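Local coordinates for protein NADH dehydrogenase, putative (Plasmodium falciparum, PDB 5JWC) that probably passes electrons from NADH to ubiquinone through its bound flavin at the membrane surface, as a type II NADH dehydrogenase that the inhibitor RYL-552 binds, at residues N396-M401 with H407-E412; Q494-L497 with S501-H504. One frame throughout, in Å; residues are numbered along the deposited sequence.

Contact 1. Residues N396-M401 with H407-E412; sequences NKKGEM and HDYLFE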
loop_
_atom_site.group_PDB
_atom_site.type_symbol
_atom_site.label_atom_id
_atom_site.label_comp_id
_atom_site.label_asym_id
_atom_site.label_seq_id
_atom_site.Cartn_x
_atom_site.Cartn_y
_atom_site.Cartn_z
ATOM N N ASN A 396 44.446 9.422 -29.169
ATOM C CA ASN A 396 45.706 9.407 -28.432
ATOM C C ASN A 396 46.745 8.582 -29.178
ATOM O O ASN A 396 47.527 7.844 -28.561
ATOM C CB ASN A 396 45.523 8.840 -27.017
ATOM C CG ASN A 396 44.634 9.696 -26.144
ATOM O OD1 ASN A 396 45.085 10.664 -25.526
ATOM N ND2 ASN A 396 43.359 9.331 -26.069
ATOM N N LYS A 397 46.741 8.711 -30.501
ATOM C CA LYS A 397 47.690 8.002 -31.352
ATOM C C LYS A 397 49.105 8.423 -30.970
ATOM O O LYS A 397 49.354 9.578 -30.622
ATOM C CB LYS A 397 47.416 8.298 -32.828
ATOM C CG LYS A 397 46.160 7.648 -33.359
ATOM C CD LYS A 397 45.795 8.188 -34.745
ATOM C CE LYS A 397 45.101 7.133 -35.607
ATOM N NZ LYS A 397 43.876 7.686 -36.279
ATOM N N LYS A 398 50.032 7.477 -31.028
ATOM C CA LYS A 398 51.388 7.726 -30.579
ATOM C C LYS A 398 52.361 6.995 -31.494
ATOM O O LYS A 398 52.195 5.805 -31.754
ATOM C CB LYS A 398 51.548 7.263 -29.128
ATOM C CG LYS A 398 52.538 8.043 -28.308
ATOM C CD LYS A 398 51.938 9.334 -27.782
ATOM C CE LYS A 398 52.934 10.025 -26.856
ATOM N NZ LYS A 398 52.619 11.465 -26.629
ATOM N N GLY A 399 53.377 7.702 -31.983
ATOM C CA GLY A 399 54.382 7.080 -32.829
ATOM C C GLY A 399 55.292 6.184 -32.013
ATOM O O GLY A 399 54.958 5.793 -30.886
ATOM N N GLU A 400 56.458 5.869 -32.566
ATOM C CA GLU A 400 57.391 4.988 -31.884
ATOM C C GLU A 400 57.908 5.650 -30.611
ATOM O O GLU A 400 58.302 6.806 -30.618
ATOM C CB GLU A 400 58.548 4.615 -32.811
ATOM C CG GLU A 400 59.550 3.652 -32.197
ATOM C CD GLU A 400 60.648 3.237 -33.174
ATOM O OE1 GLU A 400 60.541 3.566 -34.378
ATOM O OE2 GLU A 400 61.618 2.581 -32.730
ATOM N N MET A 401 57.897 4.910 -29.512
ATOM C CA MET A 401 58.280 5.458 -28.222
ATOM C C MET A 401 59.493 4.729 -27.668
ATOM O O MET A 401 59.678 3.542 -27.936
ATOM C CB MET A 401 57.128 5.342 -27.223
ATOM C CG MET A 401 56.032 6.374 -27.354
ATOM S SD MET A 401 54.569 5.845 -26.420
ATOM C CE MET A 401 53.878 4.652 -27.567
ATOM N N HIS A 407 56.283 3.835 -20.898
ATOM C CA HIS A 407 55.929 3.847 -19.491
ATOM C C HIS A 407 55.013 5.037 -19.184
ATOM O O HIS A 407 53.961 4.885 -18.558
ATOM C CB HIS A 407 57.202 3.892 -18.644
ATOM C CG HIS A 407 56.963 4.151 -17.190
ATOM N ND1 HIS A 407 56.797 3.134 -16.272
ATOM C CD2 HIS A 407 56.847 5.308 -16.496
ATOM C CE1 HIS A 407 56.610 3.654 -15.072
ATOM N NE2 HIS A 407 56.632 4.971 -15.179
ATOM N N ASP A 408 55.410 6.224 -19.636
ATOM C CA ASP A 408 54.614 7.423 -19.393
ATOM C C ASP A 408 53.243 7.356 -20.073
ATOM O O ASP A 408 52.256 7.850 -19.537
ATOM C CB ASP A 408 55.361 8.670 -19.867
ATOM C CG ASP A 408 56.588 8.971 -19.027
ATOM O OD1 ASP A 408 56.728 8.395 -17.925
ATOM O OD2 ASP A 408 57.397 9.809 -19.465
ATOM N N TYR A 409 53.200 6.754 -21.253
ATOM C CA TYR A 409 51.964 6.574 -21.995
ATOM C C TYR A 409 51.021 5.637 -21.238
ATOM O O TYR A 409 49.839 5.930 -21.090
ATOM C CB TYR A 409 52.246 6.014 -23.384
ATOM C CG TYR A 409 51.027 5.939 -24.288
ATOM C CD1 TYR A 409 50.334 7.093 -24.651
ATOM C CD2 TYR A 409 50.594 4.727 -24.814
ATOM C CE1 TYR A 409 49.231 7.036 -25.504
ATOM C CE2 TYR A 409 49.492 4.657 -25.662
ATOM C CZ TYR A 409 48.811 5.813 -26.003
ATOM O OH TYR A 409 47.709 5.743 -26.847
ATOM N N LEU A 410 51.551 4.497 -20.794
ATOM C CA LEU A 410 50.775 3.551 -19.998
ATOM C C LEU A 410 50.241 4.232 -18.745
ATOM O O LEU A 410 49.091 4.027 -18.355
ATOM C CB LEU A 410 51.612 2.337 -19.605
ATOM C CG LEU A 410 52.119 1.448 -20.733
ATOM C CD1 LEU A 410 52.975 0.324 -20.145
ATOM C CD2 LEU A 410 50.992 0.895 -21.588
ATOM N N PHE A 411 51.090 5.037 -18.117
ATOM C CA PHE A 411 50.691 5.797 -16.952
ATOM C C PHE A 411 49.485 6.688 -17.264
ATOM O O PHE A 411 48.598 6.858 -16.420
ATOM C CB PHE A 411 51.865 6.640 -16.444
ATOM C CG PHE A 411 51.566 7.417 -15.193
ATOM C CD1 PHE A 411 51.844 6.889 -13.950
ATOM C CD2 PHE A 411 51.032 8.696 -15.266
ATOM C CE1 PHE A 411 51.577 7.603 -12.801
ATOM C CE2 PHE A 411 50.764 9.413 -14.123
ATOM C CZ PHE A 411 51.035 8.865 -12.889
ATOM N N GLU A 412 49.445 7.262 -18.465
ATOM C CA GLU A 412 48.312 8.113 -18.828
ATOM C C GLU A 412 47.037 7.289 -18.960
ATOM O O GLU A 412 45.952 7.758 -18.604
ATOM C CB GLU A 412 48.580 8.887 -20.128
ATOM C CG GLU A 412 49.626 10.006 -19.985
ATOM C CD GLU A 412 49.305 10.981 -18.849
ATOM O OE1 GLU A 412 48.140 11.434 -18.761
ATOM O OE2 GLU A 412 50.213 11.306 -18.045
#
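The ring of Y409 is overlapped on one face by the aliphatic part of K398, whose CB stands 4.3 Å above the ring plane of Y409, offset toward the rim. The two side chains run past each other in opposite directions, which carries K398 CD to 4.2 Å from Y409 CD1. M401 comes in obliquely near the root of the same ring: its SD lies 4.8 Å from the ring centroid of Y409, 38° off the normal, a Met-aromatic contact, and 3.8 Å from Y409 CB. Within the helical insertion domain of PfNDH2, this is a loop folded back on the helix it leads into, 403-416, with one tyrosine spanning the gap. CG of Y409 stands anti to the backbone N (chi1 -173°), which extends the ring from the helix to the loop. There its hydroxyl donates to the backbone O of N396 over an OH to O distance of 2.7 Å; the donor is tilted 29° from the carbonyl plane. W391 NE1 also bonds to that hydroxyl, so two partners hold the phenol end. N396 turns its own amide to D392 O, while S369 and L372 of helix 369-374 also pack against Y409.

Contact 2. Residues Q494-L497 with S501-H504; sequences QLLL and SRFH. With TRT (fragment of triton X-100), chain H; TRT (fragment of triton X-100), chain J.
A detergent-binding pocket in the C-terminal domain gathers at the short turn between helix 484-495 and helix 499-515. L496, the first residue to leave helical geometry, packs its CB 4.0 Å from CG of R502 and sets its CD1 3.7 Å from the backbone O of S501. R502 is extended from CG to NE, with chi2 176° and chi3 -175°, and this straight run takes the guanidinium past L496 to the carbonyl end of that residue. Its NH2 meets the O of L496 at 3.1 Å, a weak hydrogen bond bent to 129° at the hydrogen. The same NH2 donates to two ether oxygens of the Triton fragment in chain H, O18 at 2.8 Å and O21 at 3.0 Å. Over one guanidinium face lies ring atom C11 of that fragment, 3.3 Å above the plane of R502. On the flank of helix 484-495, L495 CD1 approaches O18 of the chain J fragment at 3.3 Å. W499 adds a cation-pi contact to R502, and S501 OG is hydrogen-bonded to E84. Three oxygens round one nitrogen must share its two hydrogens, in keeping with the bent bonds, and the ether dipoles probably help to solvate the charge.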
loop_
_atom_site.group_PDB
_atom_site.type_symbol
_atom_site.label_atom_id
_atom_site.label_comp_id
_atom_site.label_asym_id
_atom_site.label_seq_id
_atom_site.Cartn_x
_atom_site.Cartn_y
_atom_site.Cartn_z
ATOM N N GLN A 494 11.136 -6.023 -20.645
ATOM C CA GLN A 494 12.211 -7.013 -20.736
ATOM C C GLN A 494 13.242 -6.875 -19.610
ATOM O O GLN A 494 13.973 -7.822 -19.329
ATOM C CB GLN A 494 12.917 -6.922 -22.078
ATOM C CG GLN A 494 12.008 -7.186 -23.259
ATOM C CD GLN A 494 12.718 -6.897 -24.566
ATOM O OE1 GLN A 494 12.495 -5.859 -25.188
ATOM N NE2 GLN A 494 13.582 -7.810 -24.981
ATOM N N LEU A 495 13.320 -5.701 -18.988
ATOM C CA LEU A 495 14.255 -5.520 -17.877
ATOM C C LEU A 495 13.694 -6.026 -16.536
ATOM O O LEU A 495 14.461 -6.373 -15.629
ATOM C CB LEU A 495 14.676 -4.049 -17.764
ATOM C CG LEU A 495 15.386 -3.518 -19.027
ATOM C CD1 LEU A 495 15.778 -2.052 -18.864
ATOM C CD2 LEU A 495 16.621 -4.375 -19.363
ATOM N N LEU A 496 12.370 -6.101 -16.413
ATOM C CA LEU A 496 11.768 -6.617 -15.186
ATOM C C LEU A 496 12.244 -8.068 -14.923
ATOM O O LEU A 496 12.499 -8.810 -15.856
ATOM C CB LEU A 496 10.243 -6.525 -15.278
ATOM C CG LEU A 496 9.684 -5.105 -15.201
ATOM C CD1 LEU A 496 8.185 -5.106 -15.517
ATOM C CD2 LEU A 496 9.963 -4.469 -13.811
ATOM N N LEU A 497 12.382 -8.450 -13.656
ATOM C CA LEU A 497 13.089 -9.699 -13.314
ATOM C C LEU A 497 12.190 -10.906 -13.034
ATOM O O LEU A 497 12.683 -11.960 -12.616
ATOM C CB LEU A 497 13.994 -9.450 -12.112
ATOM C CG LEU A 497 15.056 -8.390 -12.447
ATOM C CD1 LEU A 497 15.842 -8.048 -11.216
ATOM C CD2 LEU A 497 15.995 -8.917 -13.543
ATOM N N SER A 501 6.061 -9.530 -12.163
ATOM C CA SER A 501 6.214 -8.087 -12.329
ATOM C C SER A 501 5.771 -7.637 -13.721
ATOM O O SER A 501 5.207 -6.558 -13.874
ATOM C CB SER A 501 7.655 -7.679 -12.072
ATOM O OG SER A 501 7.964 -7.887 -10.704
ATOM N N ARG A 502 6.038 -8.458 -14.726
ATOM C CA ARG A 502 5.647 -8.138 -16.094
ATOM C C ARG A 502 4.131 -8.148 -16.229
ATOM O O ARG A 502 3.548 -7.314 -16.934
ATOM C CB ARG A 502 6.269 -9.134 -17.082
ATOM C CG ARG A 502 7.769 -8.979 -17.203
ATOM C CD ARG A 502 8.402 -10.037 -18.108
ATOM N NE ARG A 502 9.859 -9.902 -18.084
ATOM C CZ ARG A 502 10.722 -10.862 -18.410
ATOM N NH1 ARG A 502 10.292 -12.049 -18.815
ATOM N NH2 ARG A 502 12.026 -10.619 -18.349
ATOM N N PHE A 503 3.507 -9.118 -15.564
ATOM C CA PHE A 503 2.054 -9.200 -15.490
ATOM C C PHE A 503 1.500 -7.877 -14.939
ATOM O O PHE A 503 0.671 -7.216 -15.562
ATOM C CB PHE A 503 1.643 -10.387 -14.594
ATOM C CG PHE A 503 0.161 -10.478 -14.342
ATOM C CD1 PHE A 503 -0.669 -11.084 -15.260
ATOM C CD2 PHE A 503 -0.398 -9.939 -13.187
ATOM C CE1 PHE A 503 -2.044 -11.169 -15.031
ATOM C CE2 PHE A 503 -1.766 -10.023 -12.952
ATOM C CZ PHE A 503 -2.585 -10.636 -13.882
ATOM N N HIS A 504 2.020 -7.451 -13.796
ATOM C CA HIS A 504 1.565 -6.201 -13.184
ATOM C C HIS A 504 1.869 -4.961 -14.038
ATOM O O HIS A 504 1.058 -4.030 -14.120
ATOM C CB HIS A 504 2.183 -6.046 -11.802
ATOM C CG HIS A 504 1.527 -6.898 -10.765
ATOM N ND1 HIS A 504 0.349 -6.531 -10.152
ATOM C CD2 HIS A 504 1.885 -8.087 -10.221
ATOM C CE1 HIS A 504 0.007 -7.465 -9.274
ATOM N NE2 HIS A 504 0.921 -8.413 -9.295
HETATM C C25 TRT H . 11.877 -16.441 -15.411
HETATM O O24 TRT H . 12.322 -15.434 -16.292
HETATM C C23 TRT H . 12.090 -14.092 -15.855
HETATM C C22 TRT H . 13.343 -13.287 -16.101
HETATM O O21 TRT H . 13.533 -13.041 -17.543
HETATM C C20 TRT H . 14.759 -12.393 -17.834
HETATM C C19 TRT H . 15.044 -12.407 -19.343
HETATM O O18 TRT H . 13.936 -11.798 -20.054
HETATM C C17 TRT H . 14.252 -11.329 -21.361
HETATM C C16 TRT H . 12.990 -11.477 -22.277
HETATM O O15 TRT H . 11.849 -10.969 -21.522
HETATM C C12 TRT H . 10.600 -10.866 -22.231
HETATM C C13 TRT H . 10.424 -11.522 -23.472
HETATM C C14 TRT H . 9.208 -11.409 -24.145
HETATM C C11 TRT H . 9.557 -10.114 -21.684
HETATM C C10 TRT H . 8.329 -10.005 -22.359
HETATM C C9 TRT H . 8.160 -10.663 -23.591
HETATM C C6 TRT H . 6.839 -10.529 -24.343
HETATM C C8 TRT H . 6.208 -11.922 -24.493
HETATM C C7 TRT H . 5.888 -9.654 -23.522
HETATM C C5 TRT H . 7.060 -9.957 -25.804
HETATM C C1 TRT H . 7.726 -8.540 -26.115
HETATM C C2 TRT H . 6.626 -7.486 -26.289
HETATM C C4 TRT H . 8.742 -8.004 -25.099
HETATM C C3 TRT H . 8.476 -8.689 -27.431
HETATM C C25 TRT J . 19.664 -4.251 -16.819
HETATM O O24 TRT J . 18.813 -3.507 -15.999
HETATM C C23 TRT J . 19.465 -2.318 -15.556
HETATM C C22 TRT J . 18.468 -1.206 -15.505
HETATM O O21 TRT J . 18.428 -0.531 -16.793
HETATM C C20 TRT J . 17.359 0.398 -16.851
HETATM C C19 TRT J . 17.560 1.363 -18.013
HETATM O O18 TRT J . 17.477 0.732 -19.315
HETATM C C17 TRT J . 18.009 1.564 -20.336
HETATM C C16 TRT J . 17.914 0.827 -21.705
HETATM O O15 TRT J . 19.006 -0.123 -21.887
HETATM C C12 TRT J . 18.455 -1.222 -22.625
HETATM C C13 TRT J . 17.804 -0.936 -23.855
HETATM C C14 TRT J . 17.214 -1.975 -24.588
HETATM C C11 TRT J . 18.500 -2.523 -22.126
HETATM C C10 TRT J . 17.910 -3.574 -22.865
HETATM C C9 TRT J . 17.270 -3.300 -24.097
HETATM C C6 TRT J . 16.622 -4.440 -24.893
HETATM C C8 TRT J . 17.659 -5.133 -25.812
HETATM C C7 TRT J . 16.140 -5.472 -23.872
HETATM C C5 TRT J . 15.299 -3.873 -25.568
HETATM C C1 TRT J . 15.071 -3.689 -27.136
HETATM C C2 TRT J . 16.171 -2.877 -27.850
HETATM C C4 TRT J . 14.795 -5.041 -27.810
HETATM C C3 TRT J . 13.797 -2.878 -27.305
#

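Along the chain contact 1 comes first and is complete before residue 494. The two do not touch: their centres are 47 Å apart and their nearest atoms about 31 Å. Contact 1 lies 34 Å from the centre of the chain, in the helical insertion domain, where it joins a loop to helix 403-416. Contact 2, in the C-terminal domain, is 19 Å from that centre and joins helices 484-495 and 499-515. The settings differ too: no other protein chain of the assembly touches contact 1, whereas F503 and H504 of contact 2 meet the second subunit. One is thus local packing in a peripheral domain, the other part of a buried, detergent-lined site next to the second subunit.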